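Local atomic coordinates of AP-4 complex accessory subunit Tepsin (Equus caballus, PDB entry 5WF2), a protein that probably associates with the AP-4 adaptor complex and may thereby take part in vesicular trafficking of proteins at the trans-Golgi network. Residues T35-F41 with C76-A81; E60-E64 with H98-T103; L107-S111 with A122-L126. Where two conformers were deposited one is given. Residue numbers count along the deposited sequence, not the author numbering.

Contact 1 (T35-F41 with C76-A81)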
loop_
_atom_site.group_PDB
_atom_site.type_symbol
_atom_site.label_atom_id
_atom_site.label_comp_id
_atom_site.label_asym_id
_atom_site.label_seq_id
_atom_site.Cartn_x
_atom_site.Cartn_y
_atom_site.Cartn_z
ATOM N N THR A 35 -0.222 -5.167 -7.840
ATOM C CA THR A 35 -0.644 -6.236 -6.949
ATOM C C THR A 35 -0.790 -7.589 -7.634
ATOM O O THR A 35 -0.954 -8.584 -6.938
ATOM C CB THR A 35 -1.973 -5.924 -6.236
ATOM O OG1 THR A 35 -3.049 -5.710 -7.158
ATOM C CG2 THR A 35 -1.834 -4.718 -5.328
ATOM N N ARG A 36 -0.737 -7.664 -8.951
ATOM C CA ARG A 36 -0.825 -8.969 -9.590
ATOM C C ARG A 36 0.574 -9.565 -9.690
ATOM O O ARG A 36 1.571 -8.857 -9.849
ATOM C CB ARG A 36 -1.491 -8.870 -10.967
ATOM C CG ARG A 36 -0.616 -8.291 -12.099
ATOM C CD ARG A 36 -1.260 -8.512 -13.489
ATOM N NE ARG A 36 -2.653 -8.053 -13.536
ATOM C CZ ARG A 36 -3.075 -6.916 -14.093
ATOM N NH1 ARG A 36 -2.220 -6.075 -14.682
ATOM N NH2 ARG A 36 -4.373 -6.616 -14.059
ATOM N N GLY A 37 0.648 -10.871 -9.586
ATOM C CA GLY A 37 1.933 -11.543 -9.599
ATOM C C GLY A 37 1.961 -12.617 -8.541
ATOM O O GLY A 37 1.172 -12.630 -7.595
ATOM N N SER A 38 2.897 -13.538 -8.704
ATOM C CA SER A 38 2.948 -14.726 -7.869
ATOM C C SER A 38 3.918 -14.603 -6.704
ATOM O O SER A 38 3.877 -15.439 -5.795
ATOM C CB SER A 38 3.346 -15.926 -8.727
ATOM O OG SER A 38 4.431 -15.565 -9.562
ATOM N N ARG A 39 4.793 -13.605 -6.717
ATOM C CA ARG A 39 5.735 -13.375 -5.627
ATOM C C ARG A 39 5.158 -12.354 -4.646
ATOM O O ARG A 39 4.491 -11.396 -5.054
ATOM C CB ARG A 39 7.067 -12.889 -6.205
ATOM C CG ARG A 39 8.194 -12.693 -5.202
ATOM C CD ARG A 39 9.606 -12.746 -5.848
ATOM N NE ARG A 39 10.027 -14.107 -6.187
ATOM C CZ ARG A 39 11.244 -14.443 -6.615
ATOM N NH1 ARG A 39 12.191 -13.528 -6.755
ATOM N NH2 ARG A 39 11.518 -15.710 -6.903
ATOM N N ALA A 40 5.388 -12.586 -3.347
ATOM C CA ALA A 40 4.851 -11.721 -2.298
ATOM C C ALA A 40 5.639 -10.433 -2.108
ATOM O O ALA A 40 5.162 -9.534 -1.395
ATOM C CB ALA A 40 4.839 -12.450 -0.964
ATOM N N PHE A 41 6.813 -10.327 -2.718
ATOM C CA PHE A 41 7.672 -9.154 -2.647
ATOM C C PHE A 41 7.802 -8.519 -4.027
ATOM O O PHE A 41 8.096 -9.212 -5.006
ATOM C CB PHE A 41 9.054 -9.542 -2.112
ATOM C CG PHE A 41 8.990 -10.340 -0.865
ATOM C CD1 PHE A 41 8.520 -9.770 0.314
ATOM C CD2 PHE A 41 9.337 -11.691 -0.866
ATOM C CE1 PHE A 41 8.430 -10.510 1.471
ATOM C CE2 PHE A 41 9.245 -12.450 0.290
ATOM C CZ PHE A 41 8.791 -11.857 1.461
ATOM N N CYS A 76 -1.307 -13.235 -1.203
ATOM C CA CYS A 76 -0.256 -12.662 -2.040
ATOM C C CYS A 76 -0.610 -11.241 -2.452
ATOM O O CYS A 76 0.256 -10.360 -2.471
ATOM C CB CYS A 76 0.008 -13.528 -3.280
ATOM S SG CYS A 76 1.548 -13.129 -4.099
ATOM N N VAL A 77 -1.872 -10.981 -2.761
ATOM C CA VAL A 77 -2.252 -9.625 -3.130
ATOM C C VAL A 77 -2.088 -8.694 -1.931
ATOM O O VAL A 77 -1.612 -7.562 -2.078
ATOM C CB VAL A 77 -3.685 -9.595 -3.688
ATOM C CG1 VAL A 77 -4.230 -8.184 -3.727
ATOM C CG2 VAL A 77 -3.727 -10.206 -5.109
ATOM N N GLN A 78 -2.449 -9.161 -0.730
ATOM C CA GLN A 78 -2.255 -8.346 0.470
ATOM C C GLN A 78 -0.787 -8.025 0.673
ATOM O O GLN A 78 -0.434 -6.889 1.014
ATOM C CB GLN A 78 -2.795 -9.057 1.698
ATOM C CG GLN A 78 -4.314 -9.109 1.812
ATOM C CD GLN A 78 -4.743 -9.763 3.104
ATOM O OE1 GLN A 78 -4.236 -10.824 3.472
ATOM N NE2 GLN A 78 -5.659 -9.124 3.820
ATOM N N MET A 79 0.093 -9.020 0.492
ATOM C CA MET A 79 1.522 -8.806 0.682
ATOM C C MET A 79 2.064 -7.777 -0.303
ATOM O O MET A 79 2.798 -6.863 0.084
ATOM C CB MET A 79 2.284 -10.138 0.558
ATOM C CG MET A 79 2.082 -11.054 1.766
ATOM S SD MET A 79 2.926 -10.492 3.252
ATOM C CE MET A 79 4.644 -10.687 2.802
ATOM N N ARG A 80 1.677 -7.881 -1.573
ATOM C CA ARG A 80 2.167 -6.937 -2.574
ATOM C C ARG A 80 1.604 -5.547 -2.335
ATOM O O ARG A 80 2.312 -4.549 -2.525
ATOM C CB ARG A 80 1.833 -7.433 -3.991
ATOM C CG ARG A 80 2.557 -8.758 -4.351
ATOM C CD ARG A 80 2.263 -9.197 -5.777
ATOM N NE ARG A 80 2.772 -8.250 -6.756
ATOM C CZ ARG A 80 3.996 -8.263 -7.251
ATOM N NH1 ARG A 80 4.836 -9.193 -6.876
ATOM N NH2 ARG A 80 4.376 -7.343 -8.139
ATOM N N ALA A 81 0.339 -5.458 -1.938
ATOM C CA ALA A 81 -0.258 -4.162 -1.619
ATOM C C ALA A 81 0.459 -3.517 -0.444
ATOM O O ALA A 81 0.757 -2.323 -0.499
ATOM C CB ALA A 81 -1.754 -4.321 -1.332
HETATM O O HOH W 1 7.736 -9.402 -7.730
#
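A loop wraps around an arginine of a helix here: residues 35-41, between helix 25-35 and helix 44-56 of the all-helical VHS/ENTH-like domain, curl over the early turns of helix 75-89. Arg80 is the anchor. Its NH1 donates to Arg39 O (2.9 Å) and to water 1 (3.0 Å), which in turn donates to Phe41 O (2.8 Å). Its NE is hydrogen-bonded to Val34 O of helix 25-35, and its NH2 forms a salt bridge with Glu46 of helix 44-56. Gly37 CA lies over one face of the guanidinium, where a side chain would be cramped. Toward the start of the helix, Cys76 SG sits under the bend, 3.5 Å from Arg39 O. Apolar contacts finish both ends: Thr35 CG2 to Ala81 CB (4.0 Å), and Ala40 CB to Met79 CB (3.8 Å) with Phe41 CE1 to Met79 CE (4.0 Å). Arg80 thus donates to one loop carbonyl directly and reaches a second through water, so the loop is held largely by its own carbonyls, while Glu46 answers the charge.

Contact 2 (E60-E64 with H98-T103)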
loop_
_atom_site.group_PDB
_atom_site.type_symbol
_atom_site.label_atom_id
_atom_site.label_comp_id
_atom_site.label_asym_id
_atom_site.label_seq_id
_atom_site.Cartn_x
_atom_site.Cartn_y
_atom_site.Cartn_z
ATOM N N GLU A 60 -2.770 10.062 -3.032
ATOM C CA GLU A 60 -3.757 9.721 -2.022
ATOM C C GLU A 60 -4.766 8.720 -2.565
ATOM O O GLU A 60 -5.120 7.746 -1.891
ATOM C CB GLU A 60 -4.451 10.988 -1.503
ATOM C CG GLU A 60 -5.524 10.645 -0.546
ATOM C CD GLU A 60 -6.105 11.833 0.189
ATOM O OE1 GLU A 60 -5.634 12.980 -0.032
ATOM O OE2 GLU A 60 -7.053 11.575 0.966
ATOM N N ALA A 61 -5.219 8.911 -3.802
ATOM C CA ALA A 61 -6.165 7.969 -4.373
ATOM C C ALA A 61 -5.529 6.597 -4.564
ATOM O O ALA A 61 -6.172 5.577 -4.326
ATOM C CB ALA A 61 -6.696 8.507 -5.707
ATOM N N VAL A 62 -4.273 6.553 -4.997
ATOM C CA VAL A 62 -3.539 5.277 -5.072
ATOM C C VAL A 62 -3.538 4.562 -3.720
ATOM O O VAL A 62 -3.780 3.345 -3.626
ATOM C CB VAL A 62 -2.100 5.520 -5.555
ATOM C CG1 VAL A 62 -1.284 4.227 -5.404
ATOM C CG2 VAL A 62 -2.069 5.984 -7.008
ATOM N N LEU A 63 -3.220 5.301 -2.659
ATOM C CA LEU A 63 -3.195 4.716 -1.329
ATOM C C LEU A 63 -4.587 4.235 -0.914
ATOM O O LEU A 63 -4.727 3.156 -0.331
ATOM C CB LEU A 63 -2.624 5.734 -0.332
ATOM C CG LEU A 63 -2.118 5.253 1.038
ATOM C CD1 LEU A 63 -1.050 4.211 0.849
ATOM C CD2 LEU A 63 -1.551 6.405 1.877
ATOM N N GLU A 64 -5.629 5.016 -1.177
ATOM C CA GLU A 64 -6.946 4.515 -0.832
ATOM C C GLU A 64 -7.273 3.240 -1.607
ATOM O O GLU A 64 -7.928 2.338 -1.065
ATOM C CB GLU A 64 -8.001 5.601 -1.042
ATOM C CG GLU A 64 -7.909 6.768 -0.059
ATOM C CD GLU A 64 -8.421 6.444 1.331
ATOM O OE1 GLU A 64 -9.173 5.458 1.489
ATOM O OE2 GLU A 64 -8.073 7.208 2.255
ATOM N N HIS A 98 0.946 11.978 6.941
ATOM C CA HIS A 98 -0.277 11.842 6.164
ATOM C C HIS A 98 -0.480 10.408 5.703
ATOM O O HIS A 98 -1.610 9.899 5.718
ATOM C CB HIS A 98 -0.235 12.795 4.971
ATOM C CG HIS A 98 -1.577 13.135 4.400
ATOM N ND1 HIS A 98 -1.747 14.143 3.473
ATOM C CD2 HIS A 98 -2.803 12.609 4.614
ATOM C CE1 HIS A 98 -3.026 14.221 3.139
ATOM N NE2 HIS A 98 -3.687 13.289 3.806
ATOM N N ILE A 99 0.592 9.725 5.303
ATOM C CA ILE A 99 0.458 8.304 4.983
ATOM C C ILE A 99 -0.007 7.534 6.212
ATOM O O ILE A 99 -0.899 6.681 6.107
ATOM C CB ILE A 99 1.764 7.741 4.399
ATOM C CG1 ILE A 99 2.020 8.416 3.041
ATOM C CG2 ILE A 99 1.596 6.272 4.068
ATOM C CD1 ILE A 99 3.293 7.991 2.374
ATOM N N LEU A 100 0.503 7.890 7.387
ATOM C CA LEU A 100 0.078 7.216 8.609
ATOM C C LEU A 100 -1.389 7.484 8.897
ATOM O O LEU A 100 -2.147 6.562 9.217
ATOM C CB LEU A 100 0.929 7.641 9.773
ATOM C CG LEU A 100 0.573 7.108 11.173
ATOM C CD1 LEU A 100 0.530 5.595 11.216
ATOM C CD2 LEU A 100 1.573 7.654 12.127
ATOM N N LEU A 101 -1.799 8.746 8.830
ATOM C CA LEU A 101 -3.215 9.069 9.016
ATOM C C LEU A 101 -4.101 8.209 8.140
ATOM O O LEU A 101 -5.124 7.690 8.597
ATOM C CB LEU A 101 -3.423 10.553 8.726
ATOM C CG LEU A 101 -4.819 11.134 8.886
ATOM C CD1 LEU A 101 -4.643 12.601 9.105
ATOM C CD2 LEU A 101 -5.704 10.885 7.667
ATOM N N LEU A 102 -3.740 8.046 6.858
ATOM C CA LEU A 102 -4.586 7.284 5.957
ATOM C C LEU A 102 -4.508 5.775 6.193
ATOM O O LEU A 102 -5.504 5.082 5.989
ATOM C CB LEU A 102 -4.224 7.580 4.514
ATOM C CG LEU A 102 -4.413 9.067 4.133
ATOM C CD1 LEU A 102 -3.708 9.385 2.819
ATOM C CD2 LEU A 102 -5.904 9.388 4.071
ATOM N N THR A 103 -3.357 5.252 6.577
ATOM C CA THR A 103 -3.197 3.801 6.623
ATOM C C THR A 103 -3.362 3.217 8.016
ATOM O O THR A 103 -3.513 1.990 8.143
ATOM C CB THR A 103 -1.823 3.378 6.073
ATOM O OG1 THR A 103 -0.781 3.943 6.857
ATOM C CG2 THR A 103 -1.652 3.835 4.631
HETATM O O HOH W 2 -6.170 13.660 2.807
#
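Apolar packing carries the middle of this helix-helix contact. Leu63, whose CA-to-CB bond points at helix 96-111, is the main projection from residues 60-64. Its CD2 methyl touches three residues of the facing helix at the same distance: Ile99 CG2, Leu102 CD1 and Thr103 CG2 all lie 3.8 Å from Leu63 CD2. Leu102 answers from the other side, likewise directed toward its partner, and Glu64 and Leu102 bring the backbones closest, with 7.7 Å between their CA atoms. The two short segments run in roughly the same direction, 33° apart, with axes 10.8 Å apart, a wide spacing bridged by these leucines. In the right-handed helical solenoid of VHS and ENTH domains, such near-parallel helices are two apart in sequence; here helix 75-89 comes between them in the chain. Phe129 of helix 117-132 packs on Ile99 and Thr103, extending the apolar packing to that helix.

The polar groups gather along the more open margin. No direct hydrogen bond crosses between the segments; instead water 2 lies between Glu60 and His98, 2.7 Å from His98 NE2 and donating a weak hydrogen bond to Glu60 OE2 (2.9 Å). The carboxylates also border Leu102, with Glu64 OE2 3.6 Å and Glu60 OE2 4.0 Å from Leu102 CD2. Within helix 96-111, Thr103 OG1 donates to Ile99 O (2.8 Å), so its hydroxyl is satisfied one turn back while its CG2 methyl meets Leu63.

Contact 3 (L107-S111 with A122-L126)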
loop_
_atom_site.group_PDB
_atom_site.type_symbol
_atom_site.label_atom_id
_atom_site.label_comp_id
_atom_site.label_asym_id
_atom_site.label_seq_id
_atom_site.Cartn_x
_atom_site.Cartn_y
_atom_site.Cartn_z
ATOM N N LEU A 107 -3.877 -0.933 8.830
ATOM C CA LEU A 107 -2.658 -1.543 9.358
ATOM C C LEU A 107 -2.852 -2.034 10.787
ATOM O O LEU A 107 -2.339 -3.106 11.149
ATOM C CB LEU A 107 -1.501 -0.554 9.290
ATOM C CG LEU A 107 -0.960 -0.235 7.902
ATOM C CD1 LEU A 107 0.113 0.806 8.047
ATOM C CD2 LEU A 107 -0.349 -1.509 7.285
ATOM N N GLN A 108 -3.580 -1.282 11.625
ATOM C CA GLN A 108 -3.882 -1.760 12.978
ATOM C C GLN A 108 -4.713 -3.046 12.938
ATOM O O GLN A 108 -4.441 -3.986 13.692
ATOM C CB GLN A 108 -4.631 -0.688 13.799
ATOM C CG GLN A 108 -3.767 0.344 14.471
ATOM C CD GLN A 108 -4.567 1.521 15.059
ATOM O OE1 GLN A 108 -5.738 1.730 14.729
ATOM N NE2 GLN A 108 -3.929 2.274 15.962
ATOM N N GLU A 109 -5.723 -3.105 12.074
ATOM C CA GLU A 109 -6.527 -4.320 11.942
ATOM C C GLU A 109 -5.678 -5.524 11.545
ATOM O O GLU A 109 -5.808 -6.616 12.128
ATOM C CB GLU A 109 -7.638 -4.108 10.928
ATOM C CG GLU A 109 -8.782 -3.260 11.466
ATOM C CD GLU A 109 -9.731 -2.769 10.398
ATOM O OE1 GLU A 109 -9.626 -3.217 9.221
ATOM O OE2 GLU A 109 -10.578 -1.915 10.750
ATOM N N LEU A 110 -4.817 -5.359 10.540
ATOM C CA LEU A 110 -3.997 -6.479 10.087
ATOM C C LEU A 110 -3.002 -6.895 11.157
ATOM O O LEU A 110 -2.768 -8.096 11.360
ATOM C CB LEU A 110 -3.282 -6.154 8.785
ATOM C CG LEU A 110 -4.137 -5.845 7.544
ATOM C CD1 LEU A 110 -3.297 -5.466 6.393
ATOM C CD2 LEU A 110 -4.964 -7.007 7.109
ATOM N N SER A 111 -2.414 -5.931 11.872
ATOM C CA SER A 111 -1.424 -6.255 12.877
ATOM C C SER A 111 -2.032 -7.010 14.056
ATOM O O SER A 111 -1.286 -7.641 14.807
ATOM C CB SER A 111 -0.713 -4.992 13.379
ATOM O OG SER A 111 -1.502 -4.249 14.269
ATOM N N ALA A 122 2.416 -5.968 8.075
ATOM C CA ALA A 122 1.617 -4.806 8.468
ATOM C C ALA A 122 2.135 -4.206 9.755
ATOM O O ALA A 122 2.129 -2.982 9.927
ATOM C CB ALA A 122 0.162 -5.222 8.644
ATOM N N THR A 123 2.557 -5.051 10.692
ATOM C CA THR A 123 3.060 -4.547 11.958
ATOM C C THR A 123 4.327 -3.718 11.739
ATOM O O THR A 123 4.457 -2.619 12.296
ATOM C CB THR A 123 3.317 -5.696 12.935
ATOM O OG1 THR A 123 2.089 -6.402 13.209
ATOM C CG2 THR A 123 3.861 -5.166 14.242
ATOM N N LYS A 124 5.266 -4.218 10.909
ATOM C CA LYS A 124 6.536 -3.498 10.711
ATOM C C LYS A 124 6.301 -2.164 10.028
ATOM O O LYS A 124 6.932 -1.164 10.377
ATOM C CB LYS A 124 7.520 -4.327 9.880
ATOM C CG LYS A 124 7.728 -5.703 10.412
ATOM C CD LYS A 124 9.103 -6.298 10.070
ATOM C CE LYS A 124 9.282 -6.594 8.618
ATOM N NZ LYS A 124 10.470 -7.536 8.421
ATOM N N ILE A 125 5.372 -2.125 9.071
ATOM C CA ILE A 125 5.055 -0.873 8.394
ATOM C C ILE A 125 4.457 0.115 9.390
ATOM O O ILE A 125 4.795 1.302 9.402
ATOM C CB ILE A 125 4.086 -1.120 7.230
ATOM C CG1 ILE A 125 4.745 -1.941 6.128
ATOM C CG2 ILE A 125 3.629 0.184 6.666
ATOM C CD1 ILE A 125 3.841 -2.470 5.053
ATOM N N LEU A 126 3.497 -0.349 10.186
ATOM C CA LEU A 126 2.837 0.528 11.141
ATOM C C LEU A 126 3.838 1.061 12.142
ATOM O O LEU A 126 3.845 2.256 12.452
ATOM C CB LEU A 126 1.719 -0.240 11.844
ATOM C CG LEU A 126 0.887 0.503 12.886
ATOM C CD1 LEU A 126 0.312 1.750 12.294
ATOM C CD2 LEU A 126 -0.233 -0.407 13.385
#
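Leu107 overlaps residues 122-126 of helix 117-132, its CD2 4.0 Å from Ala122 CB, its CD1 3.8 Å from Ile125 CG2 and its CB 4.1 Å from Leu126 CB. The small Ala122 lets the backbones come together: its CB rests 3.6 Å from Leu110 CB, and the CA atoms of Leu107 and Ala122 are 5.5 Å apart. The axes of the short segments pass at 8.6 Å, at 138° between their directions, so helix 96-111 and helix 117-132 form a splayed antiparallel hairpin that closes the C-terminal end of the VHS/ENTH-like domain. On the inner side, Leu82 of helix 75-89 packs on Leu107, Leu110 and Ile125. Toward the outer margin, Leu126 CD2 meets Gln108 CG at 3.8 Å, and Ser111 CB approaches Thr123 OG1 at 3.1 Å, where the CA atoms of Ser111 and Thr123 are 4.9 Å apart. The Thr123 hydroxyl is hydrogen-bonded to Thr119 O within its own helix. No hydrogen bond crosses between the two segments, so the pairing rests on side-chain shape: leucine and isoleucine branches fill the wider part, and alanine, serine and threonine permit the close approach.

The three contacts lie in one helical domain. Contacts 2 and 3 share helix 96-111, their centres 14 Å apart; Leu100, directed away from residues 60-64, has its CD1 4.0 Å from Leu126 CD1. Gln78, on 76-81 but directed away from the loop, packs its NE2 4.0 Å from Leu110 CD2, linking contacts 1 and 3, whose centres are 16 Å apart. Contacts 1 and 2 do not touch: their centres lie 19 Å apart on opposite sides of the chain's centre, with nearest atoms about 7 Å apart. Along the chain those two interlock, since their segments alternate, whereas contact 3 follows both. Helix 75-89 of contact 1 directly precedes the helix shared by the others.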